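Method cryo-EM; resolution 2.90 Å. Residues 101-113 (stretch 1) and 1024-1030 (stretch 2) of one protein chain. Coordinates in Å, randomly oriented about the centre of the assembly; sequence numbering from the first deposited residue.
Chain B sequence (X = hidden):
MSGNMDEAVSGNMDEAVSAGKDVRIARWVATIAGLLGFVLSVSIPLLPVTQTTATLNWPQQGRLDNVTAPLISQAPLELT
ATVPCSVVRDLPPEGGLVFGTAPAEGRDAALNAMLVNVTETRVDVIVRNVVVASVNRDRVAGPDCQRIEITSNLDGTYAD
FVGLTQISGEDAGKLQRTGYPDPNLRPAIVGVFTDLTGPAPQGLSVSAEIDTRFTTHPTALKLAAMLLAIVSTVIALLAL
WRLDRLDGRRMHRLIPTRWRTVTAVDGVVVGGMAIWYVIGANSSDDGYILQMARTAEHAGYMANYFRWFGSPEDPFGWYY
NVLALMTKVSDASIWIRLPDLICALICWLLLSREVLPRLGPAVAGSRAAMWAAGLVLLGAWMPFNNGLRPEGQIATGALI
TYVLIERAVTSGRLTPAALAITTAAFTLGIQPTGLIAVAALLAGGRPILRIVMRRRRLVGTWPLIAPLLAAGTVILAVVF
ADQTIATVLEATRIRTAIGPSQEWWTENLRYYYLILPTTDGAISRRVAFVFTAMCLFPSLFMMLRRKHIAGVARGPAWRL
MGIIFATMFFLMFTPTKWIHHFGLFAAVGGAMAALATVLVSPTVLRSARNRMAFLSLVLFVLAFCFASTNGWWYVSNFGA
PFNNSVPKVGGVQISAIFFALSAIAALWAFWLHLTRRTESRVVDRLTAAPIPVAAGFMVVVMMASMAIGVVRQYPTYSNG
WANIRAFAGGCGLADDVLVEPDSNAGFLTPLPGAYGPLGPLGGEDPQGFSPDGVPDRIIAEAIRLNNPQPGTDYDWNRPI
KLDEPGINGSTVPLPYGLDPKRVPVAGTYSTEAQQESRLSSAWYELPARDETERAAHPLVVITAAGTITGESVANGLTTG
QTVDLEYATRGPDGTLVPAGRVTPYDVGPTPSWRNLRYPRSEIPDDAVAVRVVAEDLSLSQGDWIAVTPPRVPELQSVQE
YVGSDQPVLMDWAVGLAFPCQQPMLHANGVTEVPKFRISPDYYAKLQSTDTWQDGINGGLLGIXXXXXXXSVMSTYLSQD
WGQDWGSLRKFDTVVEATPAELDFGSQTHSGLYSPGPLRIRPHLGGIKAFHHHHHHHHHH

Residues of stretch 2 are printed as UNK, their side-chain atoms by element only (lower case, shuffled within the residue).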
# COMPACT_ATOMS: atom_id res chain seq x y z
N THR B 101 28.99 -26.71 13.79
CA THR B 101 28.54 -26.63 12.41
C THR B 101 28.50 -25.18 11.92
O THR B 101 27.77 -24.85 10.99
CB THR B 101 27.17 -27.28 12.26
OG1 THR B 101 26.15 -26.39 12.73
CG2 THR B 101 27.11 -28.57 13.06
N ALA B 102 29.30 -24.32 12.55
CA ALA B 102 29.49 -22.92 12.19
C ALA B 102 30.63 -22.37 13.03
O ALA B 102 30.85 -22.84 14.15
CB ALA B 102 28.21 -22.12 12.42
N PRO B 103 31.38 -21.38 12.54
CA PRO B 103 32.46 -20.82 13.35
C PRO B 103 31.91 -20.11 14.57
O PRO B 103 30.90 -19.40 14.49
CB PRO B 103 33.15 -19.83 12.39
CG PRO B 103 32.65 -20.18 11.03
CD PRO B 103 31.28 -20.72 11.22
N ALA B 104 32.57 -20.32 15.71
CA ALA B 104 32.08 -19.79 16.98
C ALA B 104 31.89 -18.28 16.95
O ALA B 104 31.07 -17.75 17.71
CB ALA B 104 33.03 -20.16 18.11
N GLU B 105 32.63 -17.57 16.09
CA GLU B 105 32.54 -16.12 16.01
C GLU B 105 31.76 -15.65 14.79
O GLU B 105 31.78 -14.46 14.47
CB GLU B 105 33.95 -15.51 16.00
CG GLU B 105 34.84 -16.00 14.88
CD GLU B 105 35.57 -17.29 15.22
OE1 GLU B 105 35.29 -17.86 16.30
OE2 GLU B 105 36.41 -17.73 14.41
N GLY B 106 31.09 -16.56 14.09
CA GLY B 106 30.21 -16.16 13.01
C GLY B 106 28.96 -15.46 13.52
O GLY B 106 28.64 -15.50 14.71
N ARG B 107 28.26 -14.81 12.60
CA ARG B 107 27.07 -14.06 12.98
C ARG B 107 25.91 -15.01 13.26
O ARG B 107 25.50 -15.78 12.39
CB ARG B 107 26.69 -13.08 11.87
CG ARG B 107 25.56 -12.14 12.24
CD ARG B 107 25.11 -11.31 11.05
NE ARG B 107 23.70 -10.97 11.13
CZ ARG B 107 23.01 -10.41 10.14
NH1 ARG B 107 21.72 -10.14 10.29
NH2 ARG B 107 23.61 -10.12 8.99
N ASP B 108 25.40 -14.97 14.50
CA ASP B 108 24.29 -15.81 14.93
C ASP B 108 24.62 -17.29 14.83
O ASP B 108 23.75 -18.12 14.56
CB ASP B 108 23.01 -15.49 14.15
CG ASP B 108 22.45 -14.12 14.48
OD1 ASP B 108 22.96 -13.49 15.43
OD2 ASP B 108 21.50 -13.69 13.80
N ALA B 109 25.89 -17.64 15.06
CA ALA B 109 26.30 -19.03 15.00
C ALA B 109 25.63 -19.87 16.07
O ALA B 109 25.28 -21.03 15.83
CB ALA B 109 27.82 -19.14 15.12
N ALA B 110 25.43 -19.30 17.26
CA ALA B 110 24.74 -20.02 18.32
C ALA B 110 23.24 -20.08 18.08
O ALA B 110 22.58 -21.04 18.49
CB ALA B 110 25.03 -19.39 19.68
N LEU B 111 22.69 -19.06 17.41
CA LEU B 111 21.26 -19.04 17.15
C LEU B 111 20.87 -19.99 16.03
O LEU B 111 19.75 -20.53 16.03
CB LEU B 111 20.82 -17.61 16.82
CG LEU B 111 19.46 -17.39 16.16
CD1 LEU B 111 18.33 -17.78 17.10
CD2 LEU B 111 19.31 -15.95 15.71
N ASN B 112 21.76 -20.22 15.07
CA ASN B 112 21.44 -21.03 13.90
C ASN B 112 22.06 -22.42 13.91
O ASN B 112 21.48 -23.33 13.32
CB ASN B 112 21.87 -20.31 12.62
CG ASN B 112 20.95 -19.17 12.26
OD1 ASN B 112 19.84 -19.37 11.77
ND2 ASN B 112 21.41 -17.95 12.50
N ALA B 113 23.20 -22.61 14.56
CA ALA B 113 23.94 -23.86 14.46
C ALA B 113 24.00 -24.57 15.81
O ALA B 113 23.41 -24.13 16.80
CB ALA B 113 25.33 -23.58 13.90
N UNK B 1024 25.96 -17.02 3.75
CA UNK B 1024 27.07 -16.08 3.71
C UNK B 1024 27.18 -15.22 4.95
O UNK B 1024 28.24 -14.63 5.18
o UNK B 1024 25.80 -14.35 2.60
c UNK B 1024 26.95 -15.19 2.47
c UNK B 1024 26.80 -16.04 1.22
N UNK B 1025 26.12 -15.13 5.76
CA UNK B 1025 26.24 -14.44 7.04
C UNK B 1025 26.82 -15.36 8.11
O UNK B 1025 27.42 -14.87 9.08
c UNK B 1025 24.29 -12.92 6.50
c UNK B 1025 24.88 -13.90 7.49
o UNK B 1025 25.06 -12.36 5.68
o UNK B 1025 23.07 -12.69 6.55
N UNK B 1026 26.64 -16.67 7.97
CA UNK B 1026 27.23 -17.62 8.91
C UNK B 1026 28.67 -17.94 8.56
O UNK B 1026 29.46 -18.26 9.45
c UNK B 1026 25.15 -18.97 9.81
c UNK B 1026 24.42 -20.27 9.57
c UNK B 1026 25.52 -18.82 11.27
c UNK B 1026 26.41 -18.91 8.94
N UNK B 1027 29.03 -17.88 7.28
CA UNK B 1027 30.33 -18.37 6.83
C UNK B 1027 31.32 -17.27 6.47
O UNK B 1027 32.53 -17.46 6.64
c UNK B 1027 30.15 -19.30 5.63
c UNK B 1027 30.99 -21.01 4.01
c UNK B 1027 31.39 -20.01 5.09
c UNK B 1027 32.14 -20.71 6.21
N UNK B 1028 30.85 -16.11 6.00
CA UNK B 1028 31.73 -15.10 5.43
C UNK B 1028 31.42 -13.73 6.02
O UNK B 1028 30.41 -13.54 6.71
c UNK B 1028 31.60 -15.06 3.90
c UNK B 1028 33.23 -16.79 3.11
c UNK B 1028 31.77 -16.39 3.17
c UNK B 1028 31.18 -16.32 1.78
N UNK B 1029 32.30 -12.77 5.73
CA UNK B 1029 32.14 -11.38 6.15
C UNK B 1029 32.23 -10.49 4.92
O UNK B 1029 33.17 -10.63 4.13
c UNK B 1029 34.90 -11.97 11.72
n UNK B 1029 36.17 -12.12 11.34
c UNK B 1029 34.23 -11.48 9.40
c UNK B 1029 33.20 -10.99 7.18
c UNK B 1029 32.96 -11.54 8.57
n UNK B 1029 33.97 -11.67 10.82
n UNK B 1029 34.58 -12.13 12.99
N UNK B 1030 31.28 -9.58 4.77
CA UNK B 1030 31.18 -8.74 3.58
C UNK B 1030 31.73 -7.34 3.83
O UNK B 1030 31.54 -6.77 4.91
c UNK B 1030 29.73 -8.65 3.10

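Position 1024 has three side-chain atoms: CB carries one oxygen and one carbon. Branching at CB with a hydroxyl and a methyl identifies threonine, T1024. Its side chain makes no contact with stretch 1. Its backbone O accepts a hydrogen bond from the backbone N of 1028, at 3.1 Å, which closes the short helix.

Position 1025 has two carbons, the second carrying two oxygens. CB is followed directly by a carboxylate, so the residue is aspartate, D1025. CA-to-CB points toward stretch 1. OD2 lies 3.6 Å from NH2 of R107, a salt bridge. The oxygen sits well out of the guanidinium plane, and no N-H points at it. The attraction is one of charge alone. The backbone O of D1025 also packs 3.4 Å from CB of R107.

Position 1026 has four carbons, forked at the second. There are no polar atoms, and the fork is one carbon beyond CB, so this is leucine, L1026. CA-to-CB points sideways, but the end of the side chain comes nearer. CD2 lies 3.2 Å from O of R107, 3.8 Å from O of D108 and 3.8 Å from CA of A109. CD1 lies 4.0 Å from CB of N112. CD2 is also 4.4 Å from CB of A102. The backbone O of L1026 is 3.5 Å from CD of P103.

Position 1027 again has four carbons forked at the second: leucine, L1027. CA-to-CB points away, but the end of the side chain comes nearer, without contact.

Position 1028 has the same four-carbon fork: leucine, L1028. It leaves helical geometry here and lies out of reach.

Position 1029 has three carbons, a nitrogen, then a carbon carrying two more nitrogens. This guanidinium identifies arginine, R1029. Its long chain brings NH2 to 3.9 Å from O of E105, without a hydrogen bond.

Position 1030 has one side-chain carbon: alanine, A1030. It is out of reach.

The contact is centred on L1026, which has the largest covered area. Stretch 1 folds around its side chain through a type II turn from G106 to A109 and helix 109-112. ND2 of N112 bonds to O of D108 at 3.1 Å, tying the last helical residue to the N-cap. G106 passes close to the backbone of L1026: a CB there would fall 2.9 Å from O of L1026, a clash. No hydrogen bond crosses. Packing dominates, with the R107–D1025 salt bridge beside it.

Stretch 2, residues 1024-1030: TDLLLRA
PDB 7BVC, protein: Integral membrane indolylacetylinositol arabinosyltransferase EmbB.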